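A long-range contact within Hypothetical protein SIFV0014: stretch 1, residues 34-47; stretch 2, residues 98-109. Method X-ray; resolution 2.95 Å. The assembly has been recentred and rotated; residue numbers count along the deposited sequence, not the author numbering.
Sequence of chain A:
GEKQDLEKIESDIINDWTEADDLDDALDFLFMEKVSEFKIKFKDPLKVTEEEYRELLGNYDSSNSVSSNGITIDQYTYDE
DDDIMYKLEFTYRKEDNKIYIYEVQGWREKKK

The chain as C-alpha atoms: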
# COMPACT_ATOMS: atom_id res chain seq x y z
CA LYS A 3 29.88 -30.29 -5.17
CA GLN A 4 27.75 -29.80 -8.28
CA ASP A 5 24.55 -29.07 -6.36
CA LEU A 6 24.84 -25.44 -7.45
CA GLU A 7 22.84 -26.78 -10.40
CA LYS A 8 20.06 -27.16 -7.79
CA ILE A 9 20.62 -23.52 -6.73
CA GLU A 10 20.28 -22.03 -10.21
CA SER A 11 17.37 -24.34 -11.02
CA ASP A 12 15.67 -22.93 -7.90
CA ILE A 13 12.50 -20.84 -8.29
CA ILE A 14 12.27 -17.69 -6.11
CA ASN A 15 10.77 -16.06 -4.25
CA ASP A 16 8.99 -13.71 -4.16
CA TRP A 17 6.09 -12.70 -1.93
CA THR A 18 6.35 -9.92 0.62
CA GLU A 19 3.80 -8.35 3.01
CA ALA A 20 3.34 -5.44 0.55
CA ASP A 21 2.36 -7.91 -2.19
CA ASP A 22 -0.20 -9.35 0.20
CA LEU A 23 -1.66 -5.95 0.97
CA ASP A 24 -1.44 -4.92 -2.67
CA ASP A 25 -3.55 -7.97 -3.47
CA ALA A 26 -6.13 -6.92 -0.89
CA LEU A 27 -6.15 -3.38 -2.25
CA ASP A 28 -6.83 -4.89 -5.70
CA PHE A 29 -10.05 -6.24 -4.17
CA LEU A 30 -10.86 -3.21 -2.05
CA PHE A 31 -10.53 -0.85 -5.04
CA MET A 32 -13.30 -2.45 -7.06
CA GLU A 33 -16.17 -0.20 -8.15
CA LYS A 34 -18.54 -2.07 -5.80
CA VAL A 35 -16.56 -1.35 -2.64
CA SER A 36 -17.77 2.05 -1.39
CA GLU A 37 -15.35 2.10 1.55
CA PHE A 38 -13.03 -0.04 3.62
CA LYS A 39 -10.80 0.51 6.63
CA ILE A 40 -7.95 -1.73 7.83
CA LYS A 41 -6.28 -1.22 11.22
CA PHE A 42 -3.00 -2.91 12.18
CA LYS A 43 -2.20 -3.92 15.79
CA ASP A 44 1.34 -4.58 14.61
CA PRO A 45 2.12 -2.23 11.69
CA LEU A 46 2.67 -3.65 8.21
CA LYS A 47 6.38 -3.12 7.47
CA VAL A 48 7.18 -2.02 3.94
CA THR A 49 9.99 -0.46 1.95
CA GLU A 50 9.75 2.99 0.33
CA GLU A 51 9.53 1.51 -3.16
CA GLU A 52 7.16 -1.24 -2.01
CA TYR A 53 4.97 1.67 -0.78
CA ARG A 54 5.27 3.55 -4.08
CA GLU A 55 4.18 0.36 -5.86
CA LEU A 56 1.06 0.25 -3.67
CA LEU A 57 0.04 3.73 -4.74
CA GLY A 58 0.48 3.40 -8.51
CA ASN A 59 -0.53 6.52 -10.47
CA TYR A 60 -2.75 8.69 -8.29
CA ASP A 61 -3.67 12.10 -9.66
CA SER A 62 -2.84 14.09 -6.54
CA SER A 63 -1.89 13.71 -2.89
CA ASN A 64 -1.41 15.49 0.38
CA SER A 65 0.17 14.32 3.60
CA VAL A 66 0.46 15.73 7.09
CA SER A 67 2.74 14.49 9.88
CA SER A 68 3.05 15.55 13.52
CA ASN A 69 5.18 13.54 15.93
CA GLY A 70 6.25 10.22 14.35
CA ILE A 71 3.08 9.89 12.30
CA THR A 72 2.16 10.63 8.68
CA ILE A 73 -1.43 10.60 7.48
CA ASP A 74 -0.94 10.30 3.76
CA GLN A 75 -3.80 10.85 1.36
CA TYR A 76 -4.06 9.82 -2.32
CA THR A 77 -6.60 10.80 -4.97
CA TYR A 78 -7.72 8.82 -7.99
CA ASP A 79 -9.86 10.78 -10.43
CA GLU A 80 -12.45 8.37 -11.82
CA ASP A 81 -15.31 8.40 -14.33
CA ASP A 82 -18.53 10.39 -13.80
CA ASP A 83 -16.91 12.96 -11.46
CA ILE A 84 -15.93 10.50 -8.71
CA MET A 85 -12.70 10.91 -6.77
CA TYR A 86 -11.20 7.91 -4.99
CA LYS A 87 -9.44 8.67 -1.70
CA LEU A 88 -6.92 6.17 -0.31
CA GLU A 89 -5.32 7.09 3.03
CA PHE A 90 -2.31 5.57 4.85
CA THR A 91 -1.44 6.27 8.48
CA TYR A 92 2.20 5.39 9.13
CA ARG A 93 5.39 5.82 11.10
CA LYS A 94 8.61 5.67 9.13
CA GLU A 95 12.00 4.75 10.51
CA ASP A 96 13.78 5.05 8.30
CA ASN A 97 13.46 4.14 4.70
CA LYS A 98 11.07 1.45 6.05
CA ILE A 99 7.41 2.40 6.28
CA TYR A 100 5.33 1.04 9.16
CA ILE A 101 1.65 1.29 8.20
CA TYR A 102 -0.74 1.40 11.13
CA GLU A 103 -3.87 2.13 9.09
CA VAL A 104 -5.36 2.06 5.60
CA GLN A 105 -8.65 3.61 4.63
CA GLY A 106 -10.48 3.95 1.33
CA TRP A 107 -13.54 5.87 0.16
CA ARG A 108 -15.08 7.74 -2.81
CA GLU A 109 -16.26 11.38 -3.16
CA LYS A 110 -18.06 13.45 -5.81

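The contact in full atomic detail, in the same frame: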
# COMPACT_ATOMS: atom_id res chain seq x y z
N LYS A 34 -17.45 -1.71 -6.71
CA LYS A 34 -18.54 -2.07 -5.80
C LYS A 34 -18.21 -1.71 -4.36
O LYS A 34 -19.12 -1.37 -3.60
CB LYS A 34 -19.09 -3.48 -6.10
CG LYS A 34 -18.09 -4.47 -6.64
CD LYS A 34 -17.72 -5.50 -5.59
CE LYS A 34 -17.31 -6.80 -6.26
NZ LYS A 34 -18.44 -7.44 -7.01
N VAL A 35 -16.94 -1.75 -3.99
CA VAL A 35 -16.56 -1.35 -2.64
C VAL A 35 -16.75 0.16 -2.50
O VAL A 35 -16.13 0.93 -3.22
CB VAL A 35 -15.11 -1.74 -2.31
CG1 VAL A 35 -14.73 -1.29 -0.90
CG2 VAL A 35 -14.91 -3.22 -2.47
N SER A 36 -17.61 0.61 -1.59
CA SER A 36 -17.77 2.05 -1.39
C SER A 36 -16.77 2.59 -0.38
O SER A 36 -16.32 3.73 -0.50
CB SER A 36 -19.19 2.41 -0.97
OG SER A 36 -19.50 1.81 0.27
N GLU A 37 -16.37 1.73 0.56
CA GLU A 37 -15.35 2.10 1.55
C GLU A 37 -14.88 0.95 2.43
O GLU A 37 -15.67 0.08 2.82
CB GLU A 37 -15.80 3.17 2.54
CG GLU A 37 -16.87 2.72 3.52
CD GLU A 37 -17.45 3.85 4.31
OE1 GLU A 37 -16.68 4.73 4.77
OE2 GLU A 37 -18.68 3.87 4.48
N PHE A 38 -13.60 0.96 2.75
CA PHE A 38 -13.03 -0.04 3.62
C PHE A 38 -12.12 0.68 4.58
O PHE A 38 -11.67 1.79 4.30
CB PHE A 38 -12.21 -1.06 2.81
CG PHE A 38 -10.93 -0.51 2.26
CD1 PHE A 38 -9.76 -0.55 3.00
CD2 PHE A 38 -10.91 0.07 1.00
CE1 PHE A 38 -8.58 -0.00 2.51
CE2 PHE A 38 -9.74 0.61 0.49
CZ PHE A 38 -8.57 0.58 1.25
N LYS A 39 -11.75 -0.03 5.67
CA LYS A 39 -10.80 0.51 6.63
C LYS A 39 -10.08 -0.69 7.23
O LYS A 39 -10.74 -1.59 7.75
CB LYS A 39 -11.44 1.29 7.77
CG LYS A 39 -10.48 1.70 8.87
CD LYS A 39 -11.25 2.18 10.10
CE LYS A 39 -10.30 2.67 11.18
NZ LYS A 39 -11.01 3.03 12.46
N ILE A 40 -8.73 -0.64 7.23
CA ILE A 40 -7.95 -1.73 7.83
C ILE A 40 -7.02 -1.16 8.88
O ILE A 40 -6.18 -0.31 8.58
CB ILE A 40 -7.02 -2.47 6.87
CG1 ILE A 40 -7.79 -2.98 5.66
CG2 ILE A 40 -6.32 -3.61 7.60
CD1 ILE A 40 -6.86 -3.44 4.49
N LYS A 41 -7.16 -1.64 10.12
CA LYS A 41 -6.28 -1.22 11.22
C LYS A 41 -5.31 -2.31 11.64
O LYS A 41 -5.69 -3.47 11.80
CB LYS A 41 -7.10 -0.83 12.44
CG LYS A 41 -7.40 0.63 12.61
CD LYS A 41 -7.43 0.90 14.11
CE LYS A 41 -8.41 1.97 14.52
NZ LYS A 41 -8.84 1.70 15.93
N PHE A 42 -4.05 -1.94 11.83
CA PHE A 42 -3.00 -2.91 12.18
C PHE A 42 -2.47 -2.80 13.61
O PHE A 42 -1.88 -1.78 13.97
CB PHE A 42 -1.80 -2.78 11.25
CG PHE A 42 -2.11 -3.10 9.81
CD1 PHE A 42 -2.40 -2.09 8.90
CD2 PHE A 42 -2.09 -4.42 9.36
CE1 PHE A 42 -2.68 -2.38 7.56
CE2 PHE A 42 -2.36 -4.72 8.02
CZ PHE A 42 -2.66 -3.70 7.12
N LYS A 43 -2.68 -3.86 14.40
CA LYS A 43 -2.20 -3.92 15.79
C LYS A 43 -0.70 -3.69 15.62
O LYS A 43 -0.16 -2.66 16.04
CB LYS A 43 -2.58 -5.28 16.41
CG LYS A 43 -2.31 -5.44 17.91
CD LYS A 43 -2.71 -6.84 18.42
CE LYS A 43 -4.23 -7.00 18.57
NZ LYS A 43 -4.64 -8.41 18.87
N ASP A 44 -0.08 -4.64 14.88
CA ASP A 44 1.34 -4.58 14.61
C ASP A 44 1.30 -3.94 13.22
O ASP A 44 0.50 -4.36 12.38
CB ASP A 44 2.00 -5.96 14.66
CG ASP A 44 1.65 -6.72 15.92
OD1 ASP A 44 1.96 -6.21 17.03
OD2 ASP A 44 1.06 -7.82 15.80
N PRO A 45 2.16 -2.93 12.98
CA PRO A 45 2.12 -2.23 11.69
C PRO A 45 2.72 -3.07 10.57
O PRO A 45 3.60 -3.89 10.81
CB PRO A 45 2.96 -0.97 11.95
CG PRO A 45 3.89 -1.38 13.02
CD PRO A 45 3.11 -2.30 13.91
N LEU A 46 2.22 -2.88 9.35
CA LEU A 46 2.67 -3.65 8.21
C LEU A 46 3.90 -3.00 7.64
O LEU A 46 3.80 -1.97 6.98
CB LEU A 46 1.59 -3.69 7.15
CG LEU A 46 1.91 -4.67 6.03
CD1 LEU A 46 1.37 -6.03 6.39
CD2 LEU A 46 1.33 -4.19 4.73
N LYS A 47 5.06 -3.61 7.91
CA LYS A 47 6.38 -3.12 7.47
C LYS A 47 6.45 -3.15 5.94
O LYS A 47 5.83 -3.98 5.30
CB LYS A 47 7.48 -3.98 8.10
CG LYS A 47 8.89 -3.45 8.00
CD LYS A 47 9.84 -4.54 8.47
CE LYS A 47 11.23 -4.00 8.76
NZ LYS A 47 11.97 -4.85 9.75
N LYS A 98 11.97 2.60 5.96
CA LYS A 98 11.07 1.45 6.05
C LYS A 98 9.80 2.08 6.61
O LYS A 98 9.82 2.78 7.61
CB LYS A 98 11.47 0.24 6.91
CG LYS A 98 12.94 0.02 7.20
CD LYS A 98 13.77 -0.22 5.96
CE LYS A 98 15.22 0.23 6.27
NZ LYS A 98 15.96 0.48 4.96
N ILE A 99 8.69 1.81 5.94
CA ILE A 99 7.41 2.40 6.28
C ILE A 99 6.55 1.42 7.07
O ILE A 99 6.32 0.29 6.63
CB ILE A 99 6.70 2.90 5.01
CG1 ILE A 99 7.60 3.92 4.31
CG2 ILE A 99 5.31 3.45 5.32
CD1 ILE A 99 7.04 4.47 3.06
N TYR A 100 6.11 1.86 8.24
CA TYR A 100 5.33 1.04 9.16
C TYR A 100 3.91 1.55 9.16
O TYR A 100 3.60 2.50 9.89
CB TYR A 100 5.91 1.07 10.57
CG TYR A 100 7.31 0.49 10.67
CD1 TYR A 100 8.43 1.29 10.44
CD2 TYR A 100 7.51 -0.86 10.96
CE1 TYR A 100 9.71 0.76 10.51
CE2 TYR A 100 8.80 -1.40 11.03
CZ TYR A 100 9.90 -0.58 10.80
OH TYR A 100 11.18 -1.07 10.86
N ILE A 101 3.06 0.92 8.34
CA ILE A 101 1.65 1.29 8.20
C ILE A 101 0.84 0.81 9.39
O ILE A 101 0.80 -0.39 9.69
CB ILE A 101 1.03 0.67 6.93
CG1 ILE A 101 1.79 1.14 5.68
CG2 ILE A 101 -0.47 0.99 6.83
CD1 ILE A 101 1.64 0.23 4.49
N TYR A 102 0.18 1.74 10.06
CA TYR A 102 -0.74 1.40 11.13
C TYR A 102 -2.19 1.35 10.65
O TYR A 102 -3.01 0.66 11.26
CB TYR A 102 -0.58 2.35 12.29
CG TYR A 102 0.67 2.10 13.09
CD1 TYR A 102 1.90 2.66 12.71
CD2 TYR A 102 0.63 1.31 14.24
CE1 TYR A 102 3.06 2.43 13.45
CE2 TYR A 102 1.78 1.07 14.99
CZ TYR A 102 2.99 1.64 14.59
OH TYR A 102 4.12 1.40 15.34
N GLU A 103 -2.49 2.03 9.55
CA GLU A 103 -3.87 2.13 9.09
C GLU A 103 -4.19 2.56 7.65
O GLU A 103 -3.71 3.60 7.17
CB GLU A 103 -4.60 3.22 9.88
CG GLU A 103 -6.09 3.32 9.58
CD GLU A 103 -6.84 4.23 10.55
OE1 GLU A 103 -6.45 4.33 11.74
OE2 GLU A 103 -7.85 4.83 10.11
N VAL A 104 -4.98 1.74 6.97
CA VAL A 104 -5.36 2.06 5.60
C VAL A 104 -6.87 2.25 5.53
O VAL A 104 -7.65 1.51 6.15
CB VAL A 104 -4.97 0.98 4.56
CG1 VAL A 104 -5.14 1.54 3.14
CG2 VAL A 104 -3.55 0.50 4.77
N GLN A 105 -7.28 3.24 4.74
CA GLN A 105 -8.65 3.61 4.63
C GLN A 105 -8.90 3.96 3.18
O GLN A 105 -8.03 4.52 2.52
CB GLN A 105 -8.86 4.83 5.48
CG GLN A 105 -10.26 5.09 5.90
CD GLN A 105 -10.27 5.94 7.13
OE1 GLN A 105 -9.35 6.74 7.35
NE2 GLN A 105 -11.29 5.77 7.96
N GLY A 106 -10.08 3.60 2.69
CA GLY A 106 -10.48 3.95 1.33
C GLY A 106 -11.90 4.45 1.29
O GLY A 106 -12.74 4.03 2.09
N TRP A 107 -12.18 5.37 0.38
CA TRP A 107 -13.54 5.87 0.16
C TRP A 107 -13.62 6.67 -1.15
O TRP A 107 -12.58 7.01 -1.74
CB TRP A 107 -14.07 6.67 1.37
CG TRP A 107 -13.37 7.98 1.63
CD1 TRP A 107 -13.81 9.22 1.29
CD2 TRP A 107 -12.10 8.17 2.29
NE1 TRP A 107 -12.90 10.17 1.68
CE2 TRP A 107 -11.84 9.56 2.31
CE3 TRP A 107 -11.15 7.29 2.86
CZ2 TRP A 107 -10.68 10.10 2.86
CZ3 TRP A 107 -9.99 7.83 3.42
CH2 TRP A 107 -9.77 9.23 3.41
N ARG A 108 -14.84 6.95 -1.60
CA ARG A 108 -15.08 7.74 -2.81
C ARG A 108 -15.86 9.02 -2.51
O ARG A 108 -16.70 9.05 -1.62
CB ARG A 108 -15.80 6.90 -3.86
CG ARG A 108 -15.09 5.62 -4.23
CD ARG A 108 -15.91 4.77 -5.19
NE ARG A 108 -15.42 3.39 -5.24
CZ ARG A 108 -14.57 2.93 -6.16
NH1 ARG A 108 -14.11 3.73 -7.11
NH2 ARG A 108 -14.18 1.66 -6.14
N GLU A 109 -15.56 10.09 -3.25
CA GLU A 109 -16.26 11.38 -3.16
C GLU A 109 -16.59 12.00 -4.51
O GLU A 109 -15.84 11.81 -5.47
CB GLU A 109 -15.34 12.45 -2.57
CG GLU A 109 -15.29 12.50 -1.05
CD GLU A 109 -14.00 13.13 -0.54
OE1 GLU A 109 -13.24 13.71 -1.34
OE2 GLU A 109 -13.75 13.03 0.68

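The two stretches pair as antiparallel β-strands, burying 1039 Å² in total. The axis of the strand through Phe38 and Ile40 lies 4.7 Å from that of the partner strand with N-to-C directions 179° apart; after the corner at Lys43 and Asp44, the strand through Leu46 rejoins the same partner at 149°. Two-way backbone ladders fix the register. Ile40 N donates to Val104 O at 2.6 Å and Val104 N to Ile40 O at 2.9 Å, both nearly linear; Gly106 N reaches Phe38 O at 2.9 Å, with a longer return bond from Phe38 N to Gly106 O at 3.3 Å. Beyond the corner, Leu46 N bonds Ile101 O at 2.9 Å and Ile101 N bonds Leu46 O at 3.3 Å.

Lys47, Tyr102 and Pro45 cover the most surface, and all lie near or beyond that corner. The CA-to-CB bond of Tyr102 points away from stretch 1, yet its ring comes back to meet Pro45: Pro45 CB sits 3.6 Å from the Tyr102 ring centroid, 7° off the normal, a CH-pi contact over the face. Meanwhile the backbone of Tyr102 accepts a hydrogen bond, Phe42 N to Tyr102 O at 2.9 Å. Pro45 also packs against Tyr100, two residues earlier in the strand: Pro45 CB is 3.8 Å from Tyr100 CB. Lys47 extends with all four chi angles t, bringing Lys47 CE within 3.6 Å of Tyr100 OH, a contact rather than a hydrogen bond.

On the face carrying Phe38 and Val104, the side chains meet through apolar contacts: Phe38 CE1 to Val104 CG1 at 3.8 Å and Phe42 CE1 to Val104 CG2 at 4.1 Å. One face of the Phe38 ring lies against the Gly106 backbone; an ideal CB on Gly106 would fall 2.2 Å from Phe38 CE2, a clash. On the other face, Lys39 NZ and Glu103 OE2 are 4.3 Å apart, too far for a salt bridge. At the far end, Arg108 NE donates to Val35 O at 3.3 Å and 165°.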